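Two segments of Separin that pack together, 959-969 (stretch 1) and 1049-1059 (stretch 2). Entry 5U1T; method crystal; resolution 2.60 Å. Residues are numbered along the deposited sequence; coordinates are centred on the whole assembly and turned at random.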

ATOM      1  N   THR A 959      25.778 -48.957   9.623  1.00 53.68           N
ATOM      2  CA  THR A 959      26.073 -48.270  10.844  1.00 51.78           C
ATOM      3  C   THR A 959      27.445 -47.695  10.762  1.00 53.85           C
ATOM      4  O   THR A 959      28.399 -48.385  10.553  1.00 53.26           O
ATOM      5  CB  THR A 959      26.012 -49.212  12.031  1.00 53.62           C
ATOM      6  OG1 THR A 959      24.660 -49.567  12.288  1.00 60.18           O
ATOM      7  CG2 THR A 959      26.546 -48.537  13.228  1.00 52.00           C
ATOM      8  N   LEU A 960      27.529 -46.394  10.909  1.00 57.19           N
ATOM      9  CA  LEU A 960      28.780 -45.695  10.775  1.00 49.53           C
ATOM     10  C   LEU A 960      29.077 -44.960  12.040  1.00 51.96           C
ATOM     11  O   LEU A 960      28.194 -44.552  12.749  1.00 53.81           O
ATOM     12  CB  LEU A 960      28.710 -44.700   9.648  1.00 46.52           C
ATOM     13  CG  LEU A 960      28.795 -45.225   8.239  1.00 54.98           C
ATOM     14  CD1 LEU A 960      28.670 -44.051   7.311  1.00 48.18           C
ATOM     15  CD2 LEU A 960      30.119 -45.898   8.037  1.00 46.30           C
ATOM     16  N   GLY A 961      30.342 -44.737  12.314  1.00 47.05           N
ATOM     17  CA  GLY A 961      30.711 -44.056  13.523  1.00 39.88           C
ATOM     18  C   GLY A 961      31.925 -43.183  13.408  1.00 47.04           C
ATOM     19  O   GLY A 961      32.603 -43.180  12.427  1.00 45.30           O
ATOM     20  N   ILE A 962      32.180 -42.423  14.445  1.00 45.77           N
ATOM     21  CA  ILE A 962      33.272 -41.479  14.460  1.00 49.74           C
ATOM     22  C   ILE A 962      33.592 -41.153  15.900  1.00 52.42           C
ATOM     23  O   ILE A 962      32.711 -41.063  16.701  1.00 53.35           O
ATOM     24  CB  ILE A 962      32.885 -40.226  13.659  1.00 53.03           C
ATOM     25  CG1 ILE A 962      33.938 -39.156  13.725  1.00 53.34           C
ATOM     26  CG2 ILE A 962      31.580 -39.661  14.131  1.00 57.71           C
ATOM     27  CD1 ILE A 962      34.060 -38.410  12.432  1.00 57.98           C
ATOM     28  N   PRO A 963      34.849 -40.967  16.249  1.00 56.64           N
ATOM     29  CA  PRO A 963      35.974 -41.729  15.743  1.00 54.54           C
ATOM     30  C   PRO A 963      35.848 -43.203  15.964  1.00 55.15           C
ATOM     31  O   PRO A 963      35.486 -43.668  17.012  1.00 58.92           O
ATOM     32  CB  PRO A 963      37.104 -41.218  16.598  1.00 51.38           C
ATOM     33  CG  PRO A 963      36.461 -40.953  17.895  1.00 53.62           C
ATOM     34  CD  PRO A 963      35.049 -40.569  17.637  1.00 50.30           C
ATOM     35  N   SER A 964      36.182 -43.943  14.943  1.00 50.32           N
ATOM     36  CA  SER A 964      36.091 -45.366  15.002  1.00 57.88           C
ATOM     37  C   SER A 964      37.464 -45.991  14.845  1.00 54.74           C
ATOM     38  O   SER A 964      37.730 -47.032  15.384  1.00 57.18           O
ATOM     39  CB  SER A 964      35.159 -45.831  13.903  1.00 58.59           C
ATOM     40  OG  SER A 964      35.638 -45.352  12.675  1.00 58.54           O
ATOM     41  N   SER A 965      38.333 -45.322  14.116  1.00 51.21           N
ATOM     42  CA  SER A 965      39.658 -45.794  13.852  1.00 51.00           C
ATOM     43  C   SER A 965      40.680 -44.789  14.349  1.00 61.17           C
ATOM     44  O   SER A 965      40.473 -43.606  14.293  1.00 68.64           O
ATOM     45  CB  SER A 965      39.808 -46.071  12.367  1.00 49.43           C
ATOM     46  OG  SER A 965      41.097 -46.498  12.012  1.00 67.32           O
ATOM     47  N   LEU A 966      41.799 -45.292  14.827  1.00 67.07           N
ATOM     48  CA  LEU A 966      42.935 -44.472  15.178  1.00 70.20           C
ATOM     49  C   LEU A 966      43.761 -44.141  13.968  1.00 73.21           C
ATOM     50  O   LEU A 966      44.068 -44.995  13.172  1.00 74.26           O
ATOM     51  CB  LEU A 966      43.810 -45.209  16.174  1.00 72.78           C
ATOM     52  CG  LEU A 966      43.378 -45.140  17.625  1.00 69.45           C
ATOM     53  CD1 LEU A 966      44.101 -46.175  18.449  1.00 55.95           C
ATOM     54  CD2 LEU A 966      43.693 -43.760  18.143  1.00 72.32           C
ATOM     55  N   PRO A 967      44.161 -42.897  13.848  1.00 75.45           N
ATOM     56  CA  PRO A 967      44.947 -42.474  12.701  1.00 78.13           C
ATOM     57  C   PRO A 967      46.405 -42.821  12.838  1.00 85.94           C
ATOM     58  O   PRO A 967      46.821 -43.354  13.842  1.00 88.90           O
ATOM     59  CB  PRO A 967      44.788 -40.976  12.733  1.00 76.50           C
ATOM     60  CG  PRO A 967      44.651 -40.666  14.163  1.00 78.53           C
ATOM     61  CD  PRO A 967      43.894 -41.790  14.767  1.00 76.35           C
ATOM     62  N   VAL A 968      47.175 -42.533  11.807  1.00 93.80           N
ATOM     63  CA  VAL A 968      48.603 -42.812  11.823  1.00 97.34           C
ATOM     64  C   VAL A 968      49.313 -41.892  12.803  1.00102.33           C
ATOM     65  O   VAL A 968      50.129 -42.335  13.596  1.00 99.87           O
ATOM     66  CB  VAL A 968      49.233 -42.635  10.439  1.00 95.65           C
ATOM     67  CG1 VAL A 968      50.398 -43.580  10.283  1.00 86.77           C
ATOM     68  CG2 VAL A 968      48.206 -42.871   9.342  1.00 96.35           C
ATOM     69  N   ILE A 969      48.985 -40.607  12.751  1.00101.12           N
ATOM     70  CA  ILE A 969      49.531 -39.622  13.669  1.00 98.96           C
ATOM     71  C   ILE A 969      48.435 -38.644  14.033  1.00 96.11           C
ATOM     72  O   ILE A 969      48.441 -38.072  15.113  1.00100.67           O
ATOM     73  CB  ILE A 969      50.687 -38.828  13.061  1.00101.88           C
ATOM     74  CG1 ILE A 969      51.883 -39.743  12.803  1.00 96.02           C
ATOM     75  CG2 ILE A 969      51.050 -37.653  13.951  1.00 97.45           C
ATOM     76  CD1 ILE A 969      52.974 -39.120  11.968  1.00 99.27           C
ATOM     77  N   THR A1049      29.190 -35.692   6.113  1.00 53.79           N
ATOM     78  CA  THR A1049      30.407 -35.580   5.330  1.00 52.49           C
ATOM     79  C   THR A1049      31.638 -35.920   6.176  1.00 50.99           C
ATOM     80  O   THR A1049      32.554 -36.596   5.715  1.00 52.54           O
ATOM     81  CB  THR A1049      30.542 -34.169   4.711  1.00 53.39           C
ATOM     82  OG1 THR A1049      29.398 -33.915   3.896  1.00 52.98           O
ATOM     83  CG2 THR A1049      31.812 -34.045   3.850  1.00 49.15           C
ATOM     84  N   LEU A1050      31.645 -35.466   7.423  1.00 51.73           N
ATOM     85  CA  LEU A1050      32.747 -35.754   8.333  1.00 50.22           C
ATOM     86  C   LEU A1050      32.819 -37.249   8.624  1.00 53.65           C
ATOM     87  O   LEU A1050      33.894 -37.847   8.649  1.00 53.25           O
ATOM     88  CB  LEU A1050      32.587 -34.977   9.632  1.00 50.58           C
ATOM     89  CG  LEU A1050      33.811 -35.143  10.520  1.00 52.48           C
ATOM     90  CD1 LEU A1050      35.036 -34.586   9.820  1.00 43.43           C
ATOM     91  CD2 LEU A1050      33.607 -34.515  11.890  1.00 52.11           C
ATOM     92  N   THR A1051      31.655 -37.846   8.827  1.00 53.49           N
ATOM     93  CA  THR A1051      31.557 -39.258   9.122  1.00 50.96           C
ATOM     94  C   THR A1051      32.060 -40.104   7.956  1.00 53.93           C
ATOM     95  O   THR A1051      32.883 -40.991   8.160  1.00 55.62           O
ATOM     96  CB  THR A1051      30.120 -39.633   9.475  1.00 49.85           C
ATOM     97  OG1 THR A1051      29.711 -38.871  10.613  1.00 51.20           O
ATOM     98  CG2 THR A1051      30.008 -41.103   9.799  1.00 56.04           C
ATOM     99  N   ILE A1052      31.588 -39.835   6.739  1.00 52.64           N
ATOM    100  CA  ILE A1052      32.112 -40.561   5.579  1.00 51.75           C
ATOM    101  C   ILE A1052      33.613 -40.378   5.457  1.00 54.63           C
ATOM    102  O   ILE A1052      34.347 -41.342   5.289  1.00 55.08           O
ATOM    103  CB  ILE A1052      31.506 -40.122   4.258  1.00 52.16           C
ATOM    104  CG1 ILE A1052      29.981 -40.049   4.342  1.00 51.10           C
ATOM    105  CG2 ILE A1052      31.958 -41.063   3.165  1.00 51.27           C
ATOM    106  CD1 ILE A1052      29.340 -41.346   4.609  1.00 55.54           C
ATOM    107  N   LEU A1053      34.067 -39.139   5.553  1.00 54.18           N
ATOM    108  CA  LEU A1053      35.489 -38.855   5.413  1.00 55.24           C
ATOM    109  C   LEU A1053      36.371 -39.637   6.388  1.00 52.62           C
ATOM    110  O   LEU A1053      37.404 -40.176   5.993  1.00 55.40           O
ATOM    111  CB  LEU A1053      35.742 -37.361   5.580  1.00 50.94           C
ATOM    112  CG  LEU A1053      36.085 -36.686   4.266  1.00 55.44           C
ATOM    113  CD1 LEU A1053      36.011 -35.185   4.430  1.00 57.59           C
ATOM    114  CD2 LEU A1053      37.461 -37.099   3.828  1.00 53.11           C
ATOM    115  N   SER A1054      35.958 -39.689   7.649  1.00 51.60           N
ATOM    116  CA  SER A1054      36.776 -40.265   8.707  1.00 55.07           C
ATOM    117  C   SER A1054      36.815 -41.784   8.659  1.00 54.02           C
ATOM    118  O   SER A1054      37.755 -42.393   9.149  1.00 51.95           O
ATOM    119  CB  SER A1054      36.253 -39.835  10.048  1.00 52.28           C
ATOM    120  OG  SER A1054      34.872 -40.114  10.055  1.00 55.88           O
ATOM    121  N   ASN A1055      35.785 -42.383   8.075  1.00 51.55           N
ATOM    122  CA  ASN A1055      35.764 -43.818   7.882  1.00 50.23           C
ATOM    123  C   ASN A1055      36.558 -44.273   6.653  1.00 51.88           C
ATOM    124  O   ASN A1055      36.724 -45.466   6.429  1.00 53.11           O
ATOM    125  CB  ASN A1055      34.321 -44.303   7.774  1.00 52.60           C
ATOM    126  CG  ASN A1055      33.670 -44.467   9.116  1.00 50.39           C
ATOM    127  OD1 ASN A1055      33.746 -45.531   9.723  1.00 59.90           O
ATOM    128  ND2 ASN A1055      33.034 -43.412   9.602  1.00 52.66           N
ATOM    129  N   ILE A1056      37.081 -43.305   5.898  1.00 58.91           N
ATOM    130  CA  ILE A1056      37.630 -43.502   4.547  1.00 52.97           C
ATOM    131  C   ILE A1056      39.103 -43.080   4.468  1.00 52.63           C
ATOM    132  O   ILE A1056      39.871 -43.583   3.646  1.00 54.44           O
ATOM    133  CB  ILE A1056      36.738 -42.720   3.531  1.00 58.32           C
ATOM    134  CG1 ILE A1056      35.563 -43.597   3.090  1.00 59.73           C
ATOM    135  CG2 ILE A1056      37.494 -42.099   2.353  1.00 53.54           C
ATOM    136  CD1 ILE A1056      35.932 -44.980   2.788  1.00 49.94           C
ATOM    137  N   THR A1057      39.497 -42.173   5.357  1.00 52.49           N
ATOM    138  CA  THR A1057      40.851 -41.630   5.389  1.00 50.82           C
ATOM    139  C   THR A1057      41.064 -41.044   6.779  1.00 58.96           C
ATOM    140  O   THR A1057      40.174 -41.110   7.624  1.00 60.99           O
ATOM    141  CB  THR A1057      41.078 -40.562   4.276  1.00 57.29           C
ATOM    142  OG1 THR A1057      42.371 -39.964   4.406  1.00 54.44           O
ATOM    143  CG2 THR A1057      40.032 -39.472   4.348  1.00 59.67           C
ATOM    144  N   SER A1058      42.252 -40.520   7.034  1.00 64.50           N
ATOM    145  CA  SER A1058      42.522 -39.827   8.282  1.00 66.21           C
ATOM    146  C   SER A1058      42.592 -38.338   7.984  1.00 77.38           C
ATOM    147  O   SER A1058      43.245 -37.909   7.023  1.00 76.30           O
ATOM    148  CB  SER A1058      43.808 -40.329   8.908  1.00 62.50           C
ATOM    149  OG  SER A1058      43.800 -41.747   8.938  1.00 81.98           O
ATOM    150  N   ILE A1059      41.910 -37.534   8.784  1.00 80.54           N
ATOM    151  CA  ILE A1059      41.701 -36.151   8.378  1.00 89.97           C
ATOM    152  C   ILE A1059      42.410 -35.115   9.254  1.00 92.56           C
ATOM    153  O   ILE A1059      42.686 -35.353  10.433  1.00 88.52           O
ATOM    154  CB  ILE A1059      40.191 -35.833   8.318  1.00 91.93           C
ATOM    155  CG1 ILE A1059      39.378 -36.876   9.111  1.00 84.71           C
ATOM    156  CG2 ILE A1059      39.725 -35.804   6.861  1.00 81.62           C
ATOM    157  CD1 ILE A1059      39.460 -36.735  10.640  1.00 87.58           C
TER

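A short strand, 960-962, lies across the helix 1049-1054 at 90°, the two axes approaching to 7.9 Å. Between strand and helix, the closest CA atoms are those of Ile 962 and Thr 1051, 6.0 Å apart, and the contact as a whole buries 454 Å².

Ile 962 has the largest share, 80 Å². Its CA-to-CB bond points toward the helix, and with chi1 at 176° (t) the chain extends so that CD1 lies 3.8 Å from CG of Leu 1050, an apolar contact. The same CD1 is 3.0 Å from OG of Ser 1054, which is tight for a methyl and a hydroxyl and is no hydrogen bond; chi2, at 144°, lies between wells. The Ser 1054 hydroxyl instead lies within hydrogen-bonding distance of its own helix, 2.8 Å from OG to O of Leu 1050 and 2.9 Å from OG to O of Thr 1051.

The CA-to-CB bond of Leu 960, two residues earlier, also points toward the helix, and the residue has 69 Å² covered. Its CB rests 3.8 Å from CG2 of Thr 1051, its CD1 meets CD1 of Ile 1052 at 3.9 Å, and its CD2 lies 4.0 Å from CG of Asn 1055. The two side chains thus flank Gly 961, where a CB would point away from the helix.

Asn 1055 (59 Å²) supplies the polar link. Its ND2 donates to O of Gly 961 at 2.9 Å with an N-H...O angle of 151°, the one hydrogen bond between the stretches. ND2 also donates to O of Thr 1051 at 2.8 Å and 178°; an amide nitrogen carries two protons, so one group can tie strand carbonyl to helix carbonyl.

Beyond the strand the backbones meet again, the CA atoms of Pro 967 and Ser 1058 being 5.7 Å apart, and CB of Pro 967 lies 4.0 Å from OG of Ser 1058, which is packing and not a hydrogen bond.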